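Local atomic coordinates of uncharacterized protein (Bacteroides ovatus, PDB entry 4DQA), a protein that is of unknown function but, with a lectin/glucanase-like (concanavalin A-type) domain following an N-terminal E-set-type domain, probably binds carbohydrate. Residues A167-Y173 against F279-E285; R222-A227 against I239-G243. All coordinates share one frame. Residue numbers count along the deposited sequence, not the author numbering.

Contact 1. Residues A167-Y173 against F279-E285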
loop_
_atom_site.group_PDB
_atom_site.type_symbol
_atom_site.label_atom_id
_atom_site.label_comp_id
_atom_site.label_asym_id
_atom_site.label_seq_id
_atom_site.Cartn_x
_atom_site.Cartn_y
_atom_site.Cartn_z
ATOM N N ALA A 167 -1.656 12.030 1.739
ATOM C CA ALA A 167 -0.304 12.037 1.172
ATOM C C ALA A 167 0.693 11.579 2.204
ATOM O O ALA A 167 0.487 11.746 3.419
ATOM C CB ALA A 167 0.078 13.418 0.731
ATOM N N LEU A 168 1.812 11.051 1.723
ATOM C CA LEU A 168 3.036 10.946 2.524
ATOM C C LEU A 168 3.821 12.228 2.275
ATOM O O LEU A 168 4.033 12.633 1.116
ATOM C CB LEU A 168 3.889 9.750 2.108
ATOM C CG LEU A 168 3.269 8.396 2.393
ATOM C CD1 LEU A 168 3.920 7.297 1.531
ATOM C CD2 LEU A 168 3.339 8.032 3.869
ATOM N N ILE A 169 4.263 12.868 3.358
ATOM C CA ILE A 169 5.019 14.117 3.269
ATOM C C ILE A 169 6.249 14.071 4.151
ATOM O O ILE A 169 6.320 13.382 5.156
ATOM C CB ILE A 169 4.171 15.364 3.656
ATOM C CG1 ILE A 169 3.798 15.327 5.138
ATOM C CG2 ILE A 169 2.950 15.446 2.757
ATOM C CD1 ILE A 169 3.155 16.624 5.604
ATOM N N ASN A 170 7.241 14.848 3.724
ATOM C CA ASN A 170 8.485 15.019 4.454
ATOM C C ASN A 170 8.917 16.452 4.250
ATOM O O ASN A 170 9.275 16.859 3.146
ATOM C CB ASN A 170 9.544 14.048 3.937
ATOM C CG ASN A 170 10.800 14.063 4.769
ATOM O OD1 ASN A 170 11.235 15.114 5.218
ATOM N ND2 ASN A 170 11.368 12.887 5.017
ATOM N N VAL A 171 8.841 17.236 5.318
ATOM C CA VAL A 171 9.055 18.672 5.230
ATOM C C VAL A 171 10.530 19.038 5.398
ATOM O O VAL A 171 11.174 18.631 6.376
ATOM C CB VAL A 171 8.249 19.380 6.337
ATOM C CG1 VAL A 171 8.413 20.878 6.246
ATOM C CG2 VAL A 171 6.786 19.024 6.234
ATOM N N ASP A 172 11.054 19.831 4.458
ATOM C CA ASP A 172 12.411 20.334 4.575
ATOM C C ASP A 172 12.503 21.472 5.595
ATOM O O ASP A 172 13.431 21.524 6.428
ATOM C CB ASP A 172 12.939 20.815 3.221
ATOM C CG ASP A 172 13.305 19.671 2.278
ATOM O OD1 ASP A 172 13.683 18.585 2.750
ATOM O OD2 ASP A 172 13.252 19.890 1.055
ATOM N N TYR A 173 11.565 22.408 5.488
ATOM C CA TYR A 173 11.426 23.498 6.436
ATOM C C TYR A 173 10.037 24.092 6.340
ATOM O O TYR A 173 9.352 23.969 5.322
ATOM C CB TYR A 173 12.475 24.588 6.206
ATOM C CG TYR A 173 12.457 25.320 4.886
ATOM C CD1 TYR A 173 13.161 24.839 3.803
ATOM C CD2 TYR A 173 11.819 26.553 4.766
ATOM C CE1 TYR A 173 13.208 25.557 2.609
ATOM C CE2 TYR A 173 11.871 27.284 3.583
ATOM C CZ TYR A 173 12.556 26.778 2.516
ATOM O OH TYR A 173 12.614 27.570 1.370
ATOM N N PHE A 279 5.089 24.612 -0.543
ATOM C CA PHE A 279 5.642 23.571 0.279
ATOM C C PHE A 279 7.096 23.379 -0.054
ATOM O O PHE A 279 7.481 23.409 -1.223
ATOM C CB PHE A 279 4.885 22.296 -0.053
ATOM C CG PHE A 279 5.194 21.119 0.835
ATOM C CD1 PHE A 279 4.564 20.992 2.047
ATOM C CD2 PHE A 279 5.997 20.086 0.404
ATOM C CE1 PHE A 279 4.826 19.895 2.868
ATOM C CE2 PHE A 279 6.244 18.979 1.215
ATOM C CZ PHE A 279 5.656 18.888 2.434
ATOM N N HIS A 280 7.925 23.160 0.978
ATOM C CA HIS A 280 9.321 22.817 0.774
ATOM C C HIS A 280 9.595 21.472 1.390
ATOM O O HIS A 280 9.652 21.336 2.620
ATOM C CB HIS A 280 10.220 23.866 1.405
ATOM C CG HIS A 280 10.133 25.182 0.710
ATOM N ND1 HIS A 280 9.223 26.150 1.053
ATOM C CD2 HIS A 280 10.804 25.653 -0.368
ATOM C CE1 HIS A 280 9.367 27.189 0.244
ATOM N NE2 HIS A 280 10.300 26.904 -0.638
ATOM N N GLY A 281 9.730 20.449 0.542
ATOM C CA GLY A 281 9.897 19.078 1.014
ATOM C C GLY A 281 9.567 18.099 -0.076
ATOM O O GLY A 281 9.615 18.440 -1.255
ATOM N N LYS A 282 9.276 16.876 0.319
ATOM C CA LYS A 282 8.929 15.822 -0.613
ATOM C C LYS A 282 7.536 15.290 -0.339
ATOM O O LYS A 282 7.063 15.308 0.807
ATOM C CB LYS A 282 9.930 14.679 -0.526
ATOM C CG LYS A 282 11.349 15.060 -0.895
ATOM C CD LYS A 282 12.262 13.853 -0.686
ATOM C CE LYS A 282 13.708 14.125 -0.963
ATOM N NZ LYS A 282 14.273 15.014 0.100
HETATM N N MSE A 283 6.885 14.786 -1.383
HETATM C CA MSE A 283 5.609 14.117 -1.243
HETATM C C MSE A 283 5.646 12.802 -1.997
HETATM O O MSE A 283 6.376 12.635 -2.968
HETATM C CB MSE A 283 4.432 14.932 -1.786
HETATM C CG MSE A 283 4.324 16.305 -1.154
HETATM SE SE MSE A 283 2.556 17.040 -1.524
HETATM C CE MSE A 283 2.973 18.926 -1.351
ATOM N N SER A 284 4.794 11.906 -1.550
ATOM C CA SER A 284 4.627 10.591 -2.160
ATOM C C SER A 284 3.200 10.152 -1.937
ATOM O O SER A 284 2.569 10.506 -0.945
ATOM C CB SER A 284 5.603 9.629 -1.509
ATOM O OG SER A 284 5.387 8.267 -1.882
ATOM N N GLU A 285 2.661 9.349 -2.848
ATOM C CA GLU A 285 1.348 8.723 -2.629
ATOM C C GLU A 285 0.269 9.753 -2.311
ATOM O O GLU A 285 -0.505 9.621 -1.345
ATOM C CB GLU A 285 1.412 7.652 -1.543
ATOM C CG GLU A 285 2.300 6.501 -1.876
ATOM C CD GLU A 285 1.795 5.721 -3.076
ATOM O OE1 GLU A 285 0.627 5.273 -3.040
ATOM O OE2 GLU A 285 2.539 5.595 -4.080
HETATM O O HOH W 1 12.092 16.333 2.351
HETATM O O HOH W 2 13.566 17.750 -0.603
HETATM O O HOH W 3 7.308 24.071 3.558
#
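Strands 167-171 and 282-284 run antiparallel; their axes approach to 4.7 Å, at 164° between N-to-C directions. At the start, A167 CA lies 3.5 Å from E285 O in a CA-H...O contact. L168 then forms a hydrogen-bonded pair with S284, with L168 N to S284 O at 2.8 Å and S284 N to L168 O at 2.9 Å. I169, in a non-hydrogen-bonded pair with M283 (a selenomethionine), turns its side chain to the other face, where its CB packs 4.0 Å from F279 CZ. N170 restores the two-bond pattern with K282. V171 faces G281, where a side chain would clash with N170 O, and V171 CG2 lies 4.0 Å from F279 CZ. The backbone bonding continues with D172 N donating to H280 O at 2.8 Å, while a water bridges D172 OD2 and K282 NZ. Y173 closes the contact with an offset stack on H280, ring centroids 4.3 Å apart. Strands over 100 residues apart thus become sheet neighbours, as expected of the concanavalin A-like jelly-roll sandwich.

Contact 2. Residues R222-A227 against I239-G243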
loop_
_atom_site.group_PDB
_atom_site.type_symbol
_atom_site.label_atom_id
_atom_site.label_comp_id
_atom_site.label_asym_id
_atom_site.label_seq_id
_atom_site.Cartn_x
_atom_site.Cartn_y
_atom_site.Cartn_z
ATOM N N ARG A 222 11.264 14.118 8.423
ATOM C CA ARG A 222 10.580 12.927 8.919
ATOM C C ARG A 222 9.397 12.665 7.997
ATOM O O ARG A 222 8.633 13.586 7.678
ATOM C CB ARG A 222 10.104 13.168 10.352
ATOM C CG ARG A 222 9.308 12.051 10.911
ATOM C CD ARG A 222 9.219 12.137 12.383
ATOM N NE ARG A 222 8.226 11.185 12.853
ATOM C CZ ARG A 222 7.928 10.988 14.124
ATOM N NH1 ARG A 222 8.576 11.667 15.069
ATOM N NH2 ARG A 222 6.988 10.112 14.441
ATOM N N TRP A 223 9.225 11.415 7.571
ATOM C CA TRP A 223 8.024 11.054 6.825
ATOM C C TRP A 223 6.818 10.926 7.748
ATOM O O TRP A 223 6.897 10.297 8.795
ATOM C CB TRP A 223 8.214 9.746 6.067
ATOM C CG TRP A 223 9.075 9.904 4.862
ATOM C CD1 TRP A 223 10.397 9.563 4.733
ATOM C CD2 TRP A 223 8.685 10.497 3.623
ATOM N NE1 TRP A 223 10.838 9.912 3.478
ATOM C CE2 TRP A 223 9.812 10.501 2.791
ATOM C CE3 TRP A 223 7.483 11.021 3.134
ATOM C CZ2 TRP A 223 9.760 11.007 1.484
ATOM C CZ3 TRP A 223 7.440 11.514 1.849
ATOM C CH2 TRP A 223 8.580 11.520 1.039
ATOM N N TYR A 224 5.709 11.516 7.302
ATOM C CA TYR A 224 4.403 11.362 7.924
ATOM C C TYR A 224 3.374 11.006 6.878
ATOM O O TYR A 224 3.406 11.544 5.760
ATOM C CB TYR A 224 3.943 12.669 8.548
ATOM C CG TYR A 224 4.720 13.176 9.731
ATOM C CD1 TYR A 224 4.435 12.739 10.997
ATOM C CD2 TYR A 224 5.726 14.120 9.573
ATOM C CE1 TYR A 224 5.135 13.224 12.088
ATOM C CE2 TYR A 224 6.424 14.609 10.629
ATOM C CZ TYR A 224 6.133 14.171 11.892
ATOM O OH TYR A 224 6.832 14.703 12.966
ATOM N N HIS A 225 2.425 10.153 7.236
ATOM C CA HIS A 225 1.225 10.036 6.427
ATOM C C HIS A 225 0.186 10.995 6.976
ATOM O O HIS A 225 -0.071 10.989 8.195
ATOM C CB HIS A 225 0.677 8.617 6.444
ATOM C CG HIS A 225 -0.449 8.423 5.491
ATOM N ND1 HIS A 225 -1.773 8.397 5.886
ATOM C CD2 HIS A 225 -0.454 8.260 4.142
ATOM C CE1 HIS A 225 -2.539 8.238 4.820
ATOM N NE2 HIS A 225 -1.763 8.149 3.752
ATOM N N VAL A 226 -0.384 11.820 6.117
ATOM C CA VAL A 226 -1.373 12.798 6.544
ATOM C C VAL A 226 -2.639 12.622 5.730
ATOM O O VAL A 226 -2.594 12.310 4.547
ATOM C CB VAL A 226 -0.870 14.244 6.460
ATOM C CG1 VAL A 226 0.410 14.432 7.315
ATOM C CG2 VAL A 226 -0.629 14.684 5.036
ATOM N N ALA A 227 -3.791 12.789 6.376
ATOM C CA ALA A 227 -5.079 12.668 5.687
ATOM C C ALA A 227 -6.126 13.595 6.283
ATOM O O ALA A 227 -6.136 13.878 7.492
ATOM C CB ALA A 227 -5.591 11.224 5.708
ATOM N N ILE A 239 -8.605 14.940 10.796
ATOM C CA ILE A 239 -7.245 14.994 10.291
ATOM C C ILE A 239 -6.485 13.875 10.987
ATOM O O ILE A 239 -6.506 13.755 12.220
ATOM C CB ILE A 239 -6.572 16.334 10.633
ATOM C CG1 ILE A 239 -7.242 17.465 9.866
ATOM C CG2 ILE A 239 -5.078 16.284 10.303
ATOM C CD1 ILE A 239 -6.782 18.848 10.250
ATOM N N TYR A 240 -5.812 13.051 10.184
ATOM C CA TYR A 240 -5.129 11.871 10.651
ATOM C C TYR A 240 -3.647 11.952 10.317
ATOM O O TYR A 240 -3.275 12.362 9.220
ATOM C CB TYR A 240 -5.715 10.619 9.963
ATOM C CG TYR A 240 -7.172 10.352 10.246
ATOM C CD1 TYR A 240 -8.161 11.012 9.544
ATOM C CD2 TYR A 240 -7.547 9.421 11.192
ATOM C CE1 TYR A 240 -9.499 10.778 9.794
ATOM C CE2 TYR A 240 -8.893 9.179 11.448
ATOM C CZ TYR A 240 -9.852 9.859 10.729
ATOM O OH TYR A 240 -11.200 9.627 10.955
ATOM N N VAL A 241 -2.807 11.568 11.273
ATOM C CA VAL A 241 -1.370 11.532 11.084
ATOM C C VAL A 241 -0.927 10.121 11.447
ATOM O O VAL A 241 -1.160 9.664 12.556
ATOM C CB VAL A 241 -0.663 12.556 11.941
ATOM C CG1 VAL A 241 0.840 12.453 11.772
ATOM C CG2 VAL A 241 -1.137 13.965 11.587
ATOM N N ASN A 242 -0.290 9.447 10.498
ATOM C CA ASN A 242 0.191 8.069 10.681
ATOM C C ASN A 242 -0.931 7.171 11.148
ATOM O O ASN A 242 -0.750 6.301 11.996
ATOM C CB ASN A 242 1.368 8.023 11.641
ATOM C CG ASN A 242 2.574 8.740 11.099
ATOM O OD1 ASN A 242 2.650 9.034 9.878
ATOM N ND2 ASN A 242 3.515 9.046 11.963
ATOM N N GLY A 243 -2.098 7.420 10.587
ATOM C CA GLY A 243 -3.276 6.606 10.881
ATOM C C GLY A 243 -4.002 6.932 12.182
ATOM O O GLY A 243 -5.033 6.321 12.467
HETATM O O HOH W 4 6.353 9.834 11.335
HETATM O O HOH W 5 -2.834 9.271 8.422
#
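N242, A227 and H225 lose the most surface in this pairing. Just past the end of strand 239-241, N242 engages both backbone polar atoms of H225: its backbone N donates to H225 O at 2.8 Å, and its side-chain OD1 accepts from H225 N at 2.9 Å. The side-chain amide thus takes the place a main-chain carbonyl would occupy, as the chain, with N242 and G243 at positive phi, turns into strand 244-250, the next strand of the same sheet. N242 ND2 also reaches a water, 3.0 Å away, that is held by R222 NE and W223 O. A227 makes the regular hydrogen-bonded pair with Y240, with A227 N to Y240 O at 2.9 Å and Y240 N to A227 O at 2.8 Å; their CB atoms lie 4.3 Å apart. Between these two points V226 and V241 form a non-hydrogen-bonded pair. The strands belong to one β-hairpin: A227 and Y240 pack against L298 of helix 295-300, whereas V226 and V241 meet L204 of strand 203-208 on the other face.

Both contacts belong to the same antiparallel sheet of the lectin-like domain, their centres about 11 Å apart. Strand 163-171 is the shared neighbour: it pairs with 282-289 in contact 1 and, along its other edge, with 223-231, the first strand of the hairpin in contact 2. The two contacts are joined directly by A167 O to V226 N at 2.8 Å and I169 N to Y224 O at 2.9 Å, both probable hydrogen bonds, and W223 CE3 packs 3.3 Å from I169 O. The order 282-289, 163-171, 223-231, 236-241 thus combines a local hairpin with a pairing between segments 106 residues apart.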